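Local coordinates for PUA domain-containing protein (Aeropyrum pernix, PDB 2CX0), which is of unknown function but, as a PUA domain-containing protein, probably binds RNA and may act in translation initiation, at residues A[110-115]-A[161-166]; A[126-131]-A[140-145]; A[16-21]-A[43-48]. All blocks are in the same frame, centred on the assembly; numbering follows the deposited sequence.

Contact 1 (A[110-115]-A[161-166]); sequences HLMIPG and RGRAVR
Arg-163 and His-110 carry the polar side of this contact, an edge where strand 111-112 pairs antiparallel with the start of strand 163-170, Leu-111 opposite Val-165. Followed outward, Arg-163 CB lies 4.1 Å from SE of selenomethionine Met-112, and CG passes the carbonyl O of Leu-111. CD then rests 3.7 Å from His-110 CB. A bend at chi3 (76°) sets NE back from a straight chain, and beyond it NH1 sits over one face of the imidazole, toward its rim, 3.6 Å from His-110 CE1. The two planes are 56° apart, which excludes a flat stack. NH2 turns to a salt bridge with Glu-146. His-110 also lies beside Arg-166, His-110 NE2 being 3.9 Å from Arg-166 CG. An alanine in place of His-110 would probably leave Arg-163 NH1 without the ring beneath it and uncover Arg-166 CG. In the backbone, a classic beta bulge puts Ala-164 and Val-165 both opposite Leu-111, whose O accepts from Ala-164 N at 2.7 Å and Val-165 N at 3.2 Å. Past it, Ile-113 N bonds Gly-162 O at 2.8 Å. Leu-111 and Val-165 both pack on Met-141 of strand 138-145, Leu-111 reaches Val-95 and Val-97 of strand 93-97, and Ile-113 and Ala-164 meet Leu-152 of helix 149-158.

Contact 2 (A[126-131]-A[140-145]); sequences GDVVAA and VMVGVA
Val-128 to Ala-131 and Val-140 to Ala-145 run antiparallel, their strand axes 4.8 Å apart at closest approach and their directions 159° apart. The ladder opens with Gly-126 N to Ala-145 O at 2.7 Å, continues through reciprocal bonds between Val-129 and Gly-143, and ends in a classic beta bulge. There Val-140 and Met-141 both face Ala-131: its O takes a nearly straight bond from Val-140 N (2.9 Å, 177° at the hydrogen) and a weak one from Met-141 N at 3.5 Å. At the bulge the Val-140 chi1 of -62° puts CG1 anti to the carbonyl carbon, leaving CG2 between the backbone N and that carbon, 3.3 Å from Ala-131 O. On one face of the sheet Val-128 CG1 meets Val-142 CG1 at 4.3 Å, a diagonal contact, and Val-144 CG1 lies against Gly-126 CA at 3.5 Å. Tyr-77 covers all three valines, and Leu-83 of helix 80-86 covers Val-142 and Ala-130. On the other face Val-129 CG1 approaches Ala-145 CB to 4.3 Å, while selenomethionine Met-141 folds over Gly-143; a CB on that glycine would collide with SE. Val-165, on the neighbouring strand 163-170 and the same face, touches Val-129. Strands 128-133 and 138-145 thus form a beta hairpin, bulged near its turn, within the mixed sheet of the PUA domain.

Contact 3 (A[16-21]-A[43-48]); sequences RALSKK and ADLRLV
Arg-16 and Leu-47 lie side by side, pointing the same way, above an antiparallel backbone pair in which Leu-47 N reaches Arg-16 O at 2.8 Å. Arg-16 starts from a less usual rotamer: chi1 of 68° puts CG between the backbone N and the carbonyl carbon, and the chain is then extended from CG to NE. The guanidinium takes Leu-47 CD2 over one face, 3.8 Å from Arg-16 NH2. Arg-16 NH1 makes a weak bond to Ala-17 O at 2.9 Å, while NH2 forms a salt bridge with Glu-22 of helix 20-30, just beyond the segment; the salt bridge, with the weak bond beside it, limits how the guanidinium can turn. The pair belongs to the junction where strand 9-17 leaves strand 45-51, its neighbour in the six-stranded antiparallel sheet of the DUF1947 (pre-PUA) region; Ser-19 follows as the N-cap of helix 20-30. Arg-46, with its CB diverging from that of Ala-17, instead uses its own flat group. A bend at chi3 (64°) turns NE out of the extended course, and the guanidinium ends with one face over the Arg-16 to Ala-17 peptide, Arg-16 C lying 3.9 Å above its plane near the centre. Arg-46 NH1 comes 3.9 Å from Ala-17 CB. Leu-18, whose N donates to Leu-45 O at 3.2 Å, has chi1 of -102°, off the staggered positions. Its two methyls divide between residues: CD1 packs on Leu-47 CB at 3.7 Å, and CD2 meets Leu-45 CB at 4.0 Å. Leu-45 reaches in turn to Arg-23 and Leu-26 of helix 20-30, with Phe-39 from a loop beside it.

Contact 3 comes first along the chain and closes before the other two open; contact 2 then falls wholly between the two segments of contact 1. Contacts 1 and 2 have centres 11 Å apart and share the mixed sheet of the PUA domain, where strands 163-170 and 138-145 are neighbours: Arg-166 N lies 2.9 Å from Val-144 O, a probable hydrogen bond. Contact 3 stands in the other, antiparallel sheet, about 36 Å from contact 1 and 25 Å from contact 2, centre to centre, with no touch. Contacts 1 and 2 thus belong to one sheet, in the PUA region, and contact 3 to another, in the DUF1947 region, its nearest atoms about 17 Å from those of contact 2.

Contact 1 (A[110-115]-A[161-166])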
ATOM      1  N   HIS A 110      -8.201   1.203 -11.436  1.00 12.65           N
ATOM      2  CA  HIS A 110      -7.324   0.050 -11.377  1.00 12.15           C
ATOM      3  C   HIS A 110      -6.273   0.329 -12.458  1.00 10.79           C
ATOM      4  O   HIS A 110      -6.447   1.244 -13.282  1.00 12.49           O
ATOM      5  CB  HIS A 110      -8.082  -1.222 -11.780  1.00 12.00           C
ATOM      6  CG  HIS A 110      -9.064  -1.672 -10.751  1.00 12.71           C
ATOM      7  ND1 HIS A 110     -10.440  -1.691 -10.962  1.00 19.55           N
ATOM      8  CD2 HIS A 110      -8.876  -2.073  -9.477  1.00 10.26           C
ATOM      9  CE1 HIS A 110     -11.041  -2.088  -9.848  1.00  6.90           C
ATOM     10  NE2 HIS A 110     -10.116  -2.327  -8.933  1.00 18.40           N
ATOM     11  N   LEU A 111      -5.183  -0.428 -12.436  1.00  9.08           N
ATOM     12  CA  LEU A 111      -4.121  -0.215 -13.432  1.00 12.66           C
ATOM     13  C   LEU A 111      -4.270  -1.185 -14.623  1.00 14.37           C
ATOM     14  O   LEU A 111      -4.222  -2.389 -14.468  1.00 12.30           O
ATOM     15  CB  LEU A 111      -2.711  -0.358 -12.796  1.00  8.54           C
ATOM     16  CG  LEU A 111      -1.513  -0.358 -13.770  1.00 13.73           C
ATOM     17  CD1 LEU A 111      -1.476   1.037 -14.538  1.00 11.68           C
ATOM     18  CD2 LEU A 111      -0.187  -0.623 -12.941  1.00 10.26           C
HETATM   19  N   MSE A 112      -4.511  -0.630 -15.806  1.00 13.25           N
HETATM   20  CA  MSE A 112      -4.588  -1.468 -16.999  1.00 12.67           C
HETATM   21  C   MSE A 112      -3.189  -1.540 -17.670  1.00 11.91           C
HETATM   22  O   MSE A 112      -2.372  -0.623 -17.608  1.00 14.15           O
HETATM   23  CB  MSE A 112      -5.613  -0.878 -17.950  1.00 10.27           C
HETATM   24  CG  MSE A 112      -6.901  -0.419 -17.269  1.00 19.86           C
HETATM   25 SE   MSE A 112      -7.839  -1.884 -16.434  1.00 22.30          SE
HETATM   26  CE  MSE A 112      -8.395  -2.626 -17.987  1.00 15.84           C
ATOM     27  N   ILE A 113      -2.934  -2.663 -18.327  1.00 11.65           N
ATOM     28  CA  ILE A 113      -1.692  -2.927 -18.995  1.00 10.72           C
ATOM     29  C   ILE A 113      -1.164  -1.813 -19.927  1.00  9.99           C
ATOM     30  O   ILE A 113       0.041  -1.546 -19.969  1.00 12.74           O
ATOM     31  CB  ILE A 113      -1.825  -4.246 -19.783  1.00 11.84           C
ATOM     32  CG1 ILE A 113      -1.996  -5.412 -18.777  1.00 13.70           C
ATOM     33  CG2 ILE A 113      -0.539  -4.470 -20.683  1.00  9.42           C
ATOM     34  CD1 ILE A 113      -2.559  -6.715 -19.462  1.00 13.05           C
ATOM     35  N   PRO A 114      -2.057  -1.147 -20.673  1.00 12.85           N
ATOM     36  CA  PRO A 114      -1.551  -0.097 -21.562  1.00 12.80           C
ATOM     37  C   PRO A 114      -0.881   1.070 -20.847  1.00 17.99           C
ATOM     38  O   PRO A 114      -0.138   1.793 -21.487  1.00 20.36           O
ATOM     39  CB  PRO A 114      -2.794   0.357 -22.328  1.00 21.35           C
ATOM     40  CG  PRO A 114      -3.636  -0.897 -22.378  1.00 16.72           C
ATOM     41  CD  PRO A 114      -3.490  -1.414 -20.911  1.00 12.68           C
ATOM     42  N   GLY A 115      -1.163   1.287 -19.563  1.00 13.82           N
ATOM     43  CA  GLY A 115      -0.502   2.382 -18.822  1.00 11.67           C
ATOM     44  C   GLY A 115       0.824   1.930 -18.208  1.00 13.26           C
ATOM     45  O   GLY A 115       1.544   2.726 -17.592  1.00 12.96           O
ATOM     46  N   ARG A 161      -4.578  -5.035 -23.952  1.00 14.96           N
ATOM     47  CA  ARG A 161      -5.637  -4.485 -23.081  1.00 18.50           C
ATOM     48  C   ARG A 161      -5.924  -5.455 -21.925  1.00 17.49           C
ATOM     49  O   ARG A 161      -5.777  -6.688 -22.071  1.00 15.59           O
ATOM     50  CB  ARG A 161      -6.918  -4.244 -23.849  1.00 15.89           C
ATOM     51  CG  ARG A 161      -6.946  -2.906 -24.656  1.00 19.45           C
ATOM     52  CD  ARG A 161      -5.668  -2.655 -25.435  1.00 34.04           C
ATOM     53  NE  ARG A 161      -5.843  -1.462 -26.277  1.00 44.66           N
ATOM     54  CZ  ARG A 161      -4.869  -0.808 -26.916  1.00 39.70           C
ATOM     55  NH1 ARG A 161      -3.616  -1.195 -26.817  1.00 35.70           N
ATOM     56  NH2 ARG A 161      -5.172   0.222 -27.694  1.00 35.05           N
ATOM     57  N   GLY A 162      -6.351  -4.908 -20.795  1.00 15.36           N
ATOM     58  CA  GLY A 162      -6.628  -5.785 -19.655  1.00 18.06           C
ATOM     59  C   GLY A 162      -6.077  -5.210 -18.350  1.00 20.47           C
ATOM     60  O   GLY A 162      -5.234  -4.312 -18.374  1.00 12.29           O
ATOM     61  N   ARG A 163      -6.524  -5.759 -17.213  1.00 17.68           N
ATOM     62  CA  ARG A 163      -6.085  -5.285 -15.929  1.00 18.24           C
ATOM     63  C   ARG A 163      -4.716  -5.869 -15.529  1.00 18.67           C
ATOM     64  O   ARG A 163      -4.459  -7.070 -15.618  1.00 17.24           O
ATOM     65  CB  ARG A 163      -7.142  -5.617 -14.858  1.00 23.01           C
ATOM     66  CG  ARG A 163      -6.942  -4.867 -13.476  1.00 15.78           C
ATOM     67  CD  ARG A 163      -8.325  -4.744 -12.804  1.00 19.92           C
ATOM     68  NE  ARG A 163      -8.715  -6.031 -12.253  1.00 20.11           N
ATOM     69  CZ  ARG A 163      -9.871  -6.259 -11.648  1.00 24.79           C
ATOM     70  NH1 ARG A 163     -10.775  -5.298 -11.554  1.00 26.92           N
ATOM     71  NH2 ARG A 163     -10.049  -7.404 -11.044  1.00 24.06           N
ATOM     72  N   ALA A 164      -3.821  -4.988 -15.122  1.00 12.60           N
ATOM     73  CA  ALA A 164      -2.502  -5.411 -14.677  1.00 11.39           C
ATOM     74  C   ALA A 164      -2.479  -5.552 -13.136  1.00 12.26           C
ATOM     75  O   ALA A 164      -1.923  -6.548 -12.587  1.00 13.99           O
ATOM     76  CB  ALA A 164      -1.439  -4.369 -15.119  1.00 11.27           C
ATOM     77  N   VAL A 165      -3.052  -4.560 -12.450  1.00 11.12           N
ATOM     78  CA  VAL A 165      -3.043  -4.575 -10.954  1.00 11.42           C
ATOM     79  C   VAL A 165      -4.391  -4.080 -10.432  1.00 12.25           C
ATOM     80  O   VAL A 165      -4.920  -3.038 -10.863  1.00 11.88           O
ATOM     81  CB  VAL A 165      -1.945  -3.600 -10.382  1.00 15.34           C
ATOM     82  CG1 VAL A 165      -1.946  -3.577  -8.824  1.00 13.86           C
ATOM     83  CG2 VAL A 165      -0.536  -4.002 -10.979  1.00 14.68           C
ATOM     84  N   ARG A 166      -4.926  -4.840  -9.497  1.00 11.56           N
ATOM     85  CA  ARG A 166      -6.187  -4.499  -8.879  1.00 11.04           C
ATOM     86  C   ARG A 166      -5.874  -3.551  -7.736  1.00 11.90           C
ATOM     87  O   ARG A 166      -5.095  -3.871  -6.812  1.00 12.03           O
ATOM     88  CB  ARG A 166      -6.914  -5.784  -8.399  1.00 16.32           C
ATOM     89  CG  ARG A 166      -8.226  -5.507  -7.673  1.00 20.03           C
ATOM     90  CD  ARG A 166      -9.126  -6.730  -7.615  1.00 31.98           C
ATOM     91  NE  ARG A 166      -8.450  -7.934  -7.142  1.00 34.32           N
ATOM     92  CZ  ARG A 166      -8.189  -8.190  -5.863  1.00 41.46           C
ATOM     93  NH1 ARG A 166      -8.551  -7.305  -4.941  1.00 41.69           N
ATOM     94  NH2 ARG A 166      -7.596  -9.341  -5.500  1.00 39.81           N
TER

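Contact 2 (A[126-131]-A[140-145])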
ATOM      1  N   GLY A 126      -1.506 -12.357  -7.882  1.00 16.34           N
ATOM      2  CA  GLY A 126      -1.914 -12.475  -6.481  1.00 10.64           C
ATOM      3  C   GLY A 126      -0.963 -11.816  -5.495  1.00 14.49           C
ATOM      4  O   GLY A 126      -1.344 -11.569  -4.324  1.00 17.17           O
ATOM      5  N   ASP A 127       0.269 -11.532  -5.934  1.00 12.29           N
ATOM      6  CA  ASP A 127       1.268 -10.881  -5.071  1.00 13.49           C
ATOM      7  C   ASP A 127       0.957  -9.424  -4.899  1.00 17.04           C
ATOM      8  O   ASP A 127       0.308  -8.812  -5.800  1.00 16.29           O
ATOM      9  CB  ASP A 127       2.657 -10.956  -5.675  1.00 19.06           C
ATOM     10  CG  ASP A 127       3.380 -12.281  -5.326  1.00 25.12           C
ATOM     11  OD1 ASP A 127       2.997 -12.872  -4.303  1.00 24.03           O
ATOM     12  OD2 ASP A 127       4.315 -12.673  -6.060  1.00 16.90           O
ATOM     13  N   VAL A 128       1.406  -8.876  -3.764  1.00 11.84           N
ATOM     14  CA  VAL A 128       1.254  -7.465  -3.466  1.00  9.95           C
ATOM     15  C   VAL A 128       2.342  -6.682  -4.218  1.00 11.91           C
ATOM     16  O   VAL A 128       3.529  -6.999  -4.116  1.00 13.10           O
ATOM     17  CB  VAL A 128       1.445  -7.186  -1.966  1.00 13.49           C
ATOM     18  CG1 VAL A 128       1.265  -5.683  -1.697  1.00 12.38           C
ATOM     19  CG2 VAL A 128       0.467  -8.059  -1.140  1.00 12.79           C
ATOM     20  N   VAL A 129       1.924  -5.664  -4.970  1.00  8.92           N
ATOM     21  CA  VAL A 129       2.884  -4.820  -5.669  1.00 11.51           C
ATOM     22  C   VAL A 129       2.456  -3.366  -5.552  1.00 16.20           C
ATOM     23  O   VAL A 129       1.296  -3.078  -5.179  1.00 17.58           O
ATOM     24  CB  VAL A 129       2.993  -5.165  -7.168  1.00 11.53           C
ATOM     25  CG1 VAL A 129       3.439  -6.637  -7.338  1.00 13.04           C
ATOM     26  CG2 VAL A 129       1.570  -4.890  -7.922  1.00 13.94           C
ATOM     27  N   ALA A 130       3.370  -2.448  -5.881  1.00  9.25           N
ATOM     28  CA  ALA A 130       3.055  -1.027  -5.862  1.00 12.32           C
ATOM     29  C   ALA A 130       3.205  -0.482  -7.270  1.00 13.32           C
ATOM     30  O   ALA A 130       4.089  -0.951  -7.999  1.00 10.92           O
ATOM     31  CB  ALA A 130       4.027  -0.221  -4.925  1.00 10.06           C
ATOM     32  N   ALA A 131       2.363   0.492  -7.634  1.00  7.94           N
ATOM     33  CA  ALA A 131       2.476   1.134  -8.937  1.00  9.48           C
ATOM     34  C   ALA A 131       3.109   2.514  -8.705  1.00 11.84           C
ATOM     35  O   ALA A 131       2.607   3.296  -7.891  1.00 16.15           O
ATOM     36  CB  ALA A 131       1.114   1.312  -9.588  1.00 10.90           C
ATOM     37  N   VAL A 140       1.914   5.576  -6.314  1.00 10.62           N
ATOM     38  CA  VAL A 140       0.563   6.129  -6.378  1.00 10.50           C
ATOM     39  C   VAL A 140      -0.539   5.138  -5.963  1.00 13.75           C
ATOM     40  O   VAL A 140      -1.677   5.537  -5.668  1.00 11.88           O
ATOM     41  CB  VAL A 140       0.237   6.698  -7.822  1.00 16.04           C
ATOM     42  CG1 VAL A 140       1.205   7.836  -8.160  1.00 20.41           C
ATOM     43  CG2 VAL A 140       0.405   5.628  -8.841  1.00 18.44           C
HETATM   44  N   MSE A 141      -0.229   3.841  -5.971  1.00 13.84           N
HETATM   45  CA  MSE A 141      -1.240   2.868  -5.599  1.00 10.85           C
HETATM   46  C   MSE A 141      -0.559   1.562  -5.153  1.00 10.79           C
HETATM   47  O   MSE A 141       0.542   1.217  -5.594  1.00 10.46           O
HETATM   48  CB  MSE A 141      -2.149   2.601  -6.795  1.00  9.09           C
HETATM   49  CG  MSE A 141      -3.270   1.469  -6.574  1.00  6.93           C
HETATM   50 SE   MSE A 141      -2.626  -0.280  -7.230  1.00 14.46          SE
HETATM   51  CE  MSE A 141      -3.168  -0.013  -9.132  1.00 11.38           C
ATOM     52  N   VAL A 142      -1.236   0.867  -4.245  1.00  9.86           N
ATOM     53  CA  VAL A 142      -0.802  -0.434  -3.736  1.00  9.62           C
ATOM     54  C   VAL A 142      -1.935  -1.372  -4.115  1.00 12.42           C
ATOM     55  O   VAL A 142      -3.094  -1.009  -3.917  1.00 13.11           O
ATOM     56  CB  VAL A 142      -0.640  -0.408  -2.159  1.00 13.36           C
ATOM     57  CG1 VAL A 142      -0.604  -1.795  -1.635  1.00 17.56           C
ATOM     58  CG2 VAL A 142       0.750   0.309  -1.817  1.00 20.22           C
ATOM     59  N   GLY A 143      -1.590  -2.549  -4.630  1.00  9.46           N
ATOM     60  CA  GLY A 143      -2.602  -3.504  -5.029  1.00 13.26           C
ATOM     61  C   GLY A 143      -2.109  -4.931  -5.296  1.00 13.59           C
ATOM     62  O   GLY A 143      -1.030  -5.356  -4.860  1.00 15.43           O
ATOM     63  N   VAL A 144      -2.947  -5.681  -6.015  1.00 13.17           N
ATOM     64  CA  VAL A 144      -2.661  -7.061  -6.260  1.00 14.59           C
ATOM     65  C   VAL A 144      -2.382  -7.321  -7.727  1.00 13.84           C
ATOM     66  O   VAL A 144      -3.174  -6.937  -8.604  1.00 12.87           O
ATOM     67  CB  VAL A 144      -3.873  -7.928  -5.770  1.00 16.63           C
ATOM     68  CG1 VAL A 144      -3.561  -9.450  -5.987  1.00  9.95           C
ATOM     69  CG2 VAL A 144      -4.196  -7.611  -4.298  1.00 18.11           C
ATOM     70  N   ALA A 145      -1.256  -7.979  -7.996  1.00 11.86           N
ATOM     71  CA  ALA A 145      -0.904  -8.266  -9.387  1.00 16.50           C
ATOM     72  C   ALA A 145      -1.954  -9.230  -9.966  1.00 16.38           C
ATOM     73  O   ALA A 145      -2.316 -10.211  -9.334  1.00 12.76           O
ATOM     74  CB  ALA A 145       0.505  -8.922  -9.484  1.00  7.27           C
TER

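Contact 3 (A[16-21]-A[43-48])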
ATOM      1  N   ARG A  16      -2.824   1.702  21.115  1.00 22.09           N
ATOM      2  CA  ARG A  16      -2.257   0.824  22.146  1.00 16.02           C
ATOM      3  C   ARG A  16      -1.044   0.135  21.536  1.00 21.25           C
ATOM      4  O   ARG A  16      -0.888   0.048  20.327  1.00 18.31           O
ATOM      5  CB  ARG A  16      -3.260  -0.236  22.641  1.00 20.66           C
ATOM      6  CG  ARG A  16      -3.616  -1.279  21.634  1.00 19.99           C
ATOM      7  CD  ARG A  16      -4.478  -2.349  22.260  1.00 15.42           C
ATOM      8  NE  ARG A  16      -4.881  -3.420  21.334  1.00 19.80           N
ATOM      9  CZ  ARG A  16      -4.087  -4.396  20.921  1.00 23.05           C
ATOM     10  NH1 ARG A  16      -2.817  -4.461  21.325  1.00 29.69           N
ATOM     11  NH2 ARG A  16      -4.579  -5.356  20.159  1.00 27.51           N
ATOM     12  N   ALA A  17      -0.159  -0.342  22.401  1.00 23.91           N
ATOM     13  CA  ALA A  17       1.051  -1.036  21.966  1.00 17.92           C
ATOM     14  C   ALA A  17       0.621  -2.398  21.520  1.00 12.51           C
ATOM     15  O   ALA A  17      -0.428  -2.889  21.961  1.00 22.74           O
ATOM     16  CB  ALA A  17       2.067  -1.109  23.140  1.00 20.40           C
ATOM     17  N   LEU A  18       1.324  -2.972  20.536  1.00 17.72           N
ATOM     18  CA  LEU A  18       1.001  -4.337  20.109  1.00 18.50           C
ATOM     19  C   LEU A  18       1.644  -5.214  21.164  1.00 24.17           C
ATOM     20  O   LEU A  18       2.715  -4.896  21.679  1.00 21.64           O
ATOM     21  CB  LEU A  18       1.674  -4.721  18.764  1.00 23.18           C
ATOM     22  CG  LEU A  18       0.812  -4.707  17.503  1.00 28.15           C
ATOM     23  CD1 LEU A  18       0.139  -3.399  17.373  1.00 20.08           C
ATOM     24  CD2 LEU A  18       1.704  -5.003  16.281  1.00 21.78           C
ATOM     25  N   SER A  19       0.996  -6.321  21.473  1.00 22.50           N
ATOM     26  CA  SER A  19       1.547  -7.281  22.435  1.00 26.90           C
ATOM     27  C   SER A  19       2.719  -8.004  21.786  1.00 25.22           C
ATOM     28  O   SER A  19       2.886  -7.969  20.554  1.00 22.50           O
ATOM     29  CB  SER A  19       0.500  -8.326  22.816  1.00 26.91           C
ATOM     30  OG  SER A  19       0.173  -9.168  21.714  1.00 26.19           O
ATOM     31  N   LYS A  20       3.514  -8.695  22.588  1.00 18.93           N
ATOM     32  CA  LYS A  20       4.634  -9.443  22.039  1.00 22.16           C
ATOM     33  C   LYS A  20       4.081 -10.537  21.106  1.00 20.41           C
ATOM     34  O   LYS A  20       4.619 -10.765  20.034  1.00 21.66           O
ATOM     35  CB  LYS A  20       5.470 -10.067  23.165  1.00 23.56           C
ATOM     36  CG  LYS A  20       6.694 -10.807  22.661  1.00 23.07           C
ATOM     37  CD  LYS A  20       7.549 -11.357  23.781  1.00 24.82           C
ATOM     38  CE  LYS A  20       8.716 -12.249  23.246  1.00 28.58           C
ATOM     39  NZ  LYS A  20       9.662 -12.672  24.338  1.00 24.44           N
ATOM     40  N   LYS A  21       2.972 -11.177  21.455  1.00 19.14           N
ATOM     41  CA  LYS A  21       2.435 -12.204  20.556  1.00 25.68           C
ATOM     42  C   LYS A  21       1.957 -11.550  19.233  1.00 26.99           C
ATOM     43  O   LYS A  21       2.109 -12.119  18.162  1.00 23.58           O
ATOM     44  CB  LYS A  21       1.245 -12.914  21.201  1.00 26.84           C
ATOM     45  CG  LYS A  21       0.634 -14.028  20.337  1.00 33.30           C
ATOM     46  CD  LYS A  21      -0.556 -14.697  21.069  1.00 39.93           C
ATOM     47  CE  LYS A  21      -1.254 -15.739  20.186  1.00 45.70           C
ATOM     48  NZ  LYS A  21      -2.441 -16.361  20.840  1.00 46.22           N
ATOM     49  N   ALA A  43      11.634  -1.667  16.398  1.00 36.45           N
ATOM     50  CA  ALA A  43      10.751  -0.568  16.085  1.00 30.16           C
ATOM     51  C   ALA A  43       9.517  -0.623  17.010  1.00 21.16           C
ATOM     52  O   ALA A  43       9.053  -1.681  17.382  1.00 26.14           O
ATOM     53  CB  ALA A  43      10.293  -0.657  14.600  1.00 20.22           C
ATOM     54  N   ASP A  44       9.015   0.540  17.348  1.00 17.91           N
ATOM     55  CA  ASP A  44       7.830   0.715  18.161  1.00 23.07           C
ATOM     56  C   ASP A  44       6.572   0.483  17.283  1.00 26.00           C
ATOM     57  O   ASP A  44       6.281   1.247  16.322  1.00 25.09           O
ATOM     58  CB  ASP A  44       7.839   2.127  18.665  1.00 26.40           C
ATOM     59  CG  ASP A  44       6.844   2.352  19.739  1.00 35.53           C
ATOM     60  OD1 ASP A  44       6.007   1.450  19.991  1.00 45.68           O
ATOM     61  OD2 ASP A  44       6.883   3.444  20.336  1.00 46.79           O
ATOM     62  N   LEU A  45       5.823  -0.542  17.633  1.00 18.88           N
ATOM     63  CA  LEU A  45       4.636  -0.948  16.875  1.00 15.83           C
ATOM     64  C   LEU A  45       3.400  -0.688  17.710  1.00 20.19           C
ATOM     65  O   LEU A  45       3.285  -1.183  18.835  1.00 19.23           O
ATOM     66  CB  LEU A  45       4.723  -2.446  16.552  1.00 20.88           C
ATOM     67  CG  LEU A  45       5.285  -3.018  15.245  1.00 34.06           C
ATOM     68  CD1 LEU A  45       6.339  -2.079  14.634  1.00 30.82           C
ATOM     69  CD2 LEU A  45       5.833  -4.461  15.517  1.00 26.86           C
ATOM     70  N   ARG A  46       2.478   0.096  17.171  1.00 16.94           N
ATOM     71  CA  ARG A  46       1.235   0.399  17.869  1.00 15.25           C
ATOM     72  C   ARG A  46       0.044   0.201  16.921  1.00 16.36           C
ATOM     73  O   ARG A  46       0.151   0.315  15.699  1.00 19.10           O
ATOM     74  CB  ARG A  46       1.252   1.855  18.387  1.00 21.60           C
ATOM     75  CG  ARG A  46       2.421   2.183  19.349  1.00 24.07           C
ATOM     76  CD  ARG A  46       2.363   3.619  19.902  1.00 26.91           C
ATOM     77  NE  ARG A  46       1.188   3.892  20.739  1.00 28.87           N
ATOM     78  CZ  ARG A  46       1.027   3.505  22.007  1.00 32.90           C
ATOM     79  NH1 ARG A  46       1.968   2.793  22.641  1.00 30.26           N
ATOM     80  NH2 ARG A  46      -0.073   3.857  22.650  1.00 35.30           N
ATOM     81  N   LEU A  47      -1.090  -0.067  17.502  1.00 14.92           N
ATOM     82  CA  LEU A  47      -2.317  -0.250  16.755  1.00 19.28           C
ATOM     83  C   LEU A  47      -3.178   0.967  17.036  1.00 23.60           C
ATOM     84  O   LEU A  47      -3.516   1.245  18.215  1.00 19.38           O
ATOM     85  CB  LEU A  47      -3.061  -1.491  17.232  1.00 20.46           C
ATOM     86  CG  LEU A  47      -4.403  -1.756  16.554  1.00 22.96           C
ATOM     87  CD1 LEU A  47      -4.147  -2.218  15.061  1.00 23.33           C
ATOM     88  CD2 LEU A  47      -5.100  -2.854  17.328  1.00 24.12           C
ATOM     89  N   VAL A  48      -3.490   1.700  15.971  1.00 16.91           N
ATOM     90  CA  VAL A  48      -4.345   2.888  16.075  1.00 21.57           C
ATOM     91  C   VAL A  48      -5.714   2.584  15.438  1.00 19.82           C
ATOM     92  O   VAL A  48      -5.792   2.148  14.283  1.00 21.14           O
ATOM     93  CB  VAL A  48      -3.735   4.045  15.313  1.00 20.14           C
ATOM     94  CG1 VAL A  48      -4.635   5.246  15.355  1.00 17.30           C
ATOM     95  CG2 VAL A  48      -2.341   4.329  15.890  1.00 22.58           C
TER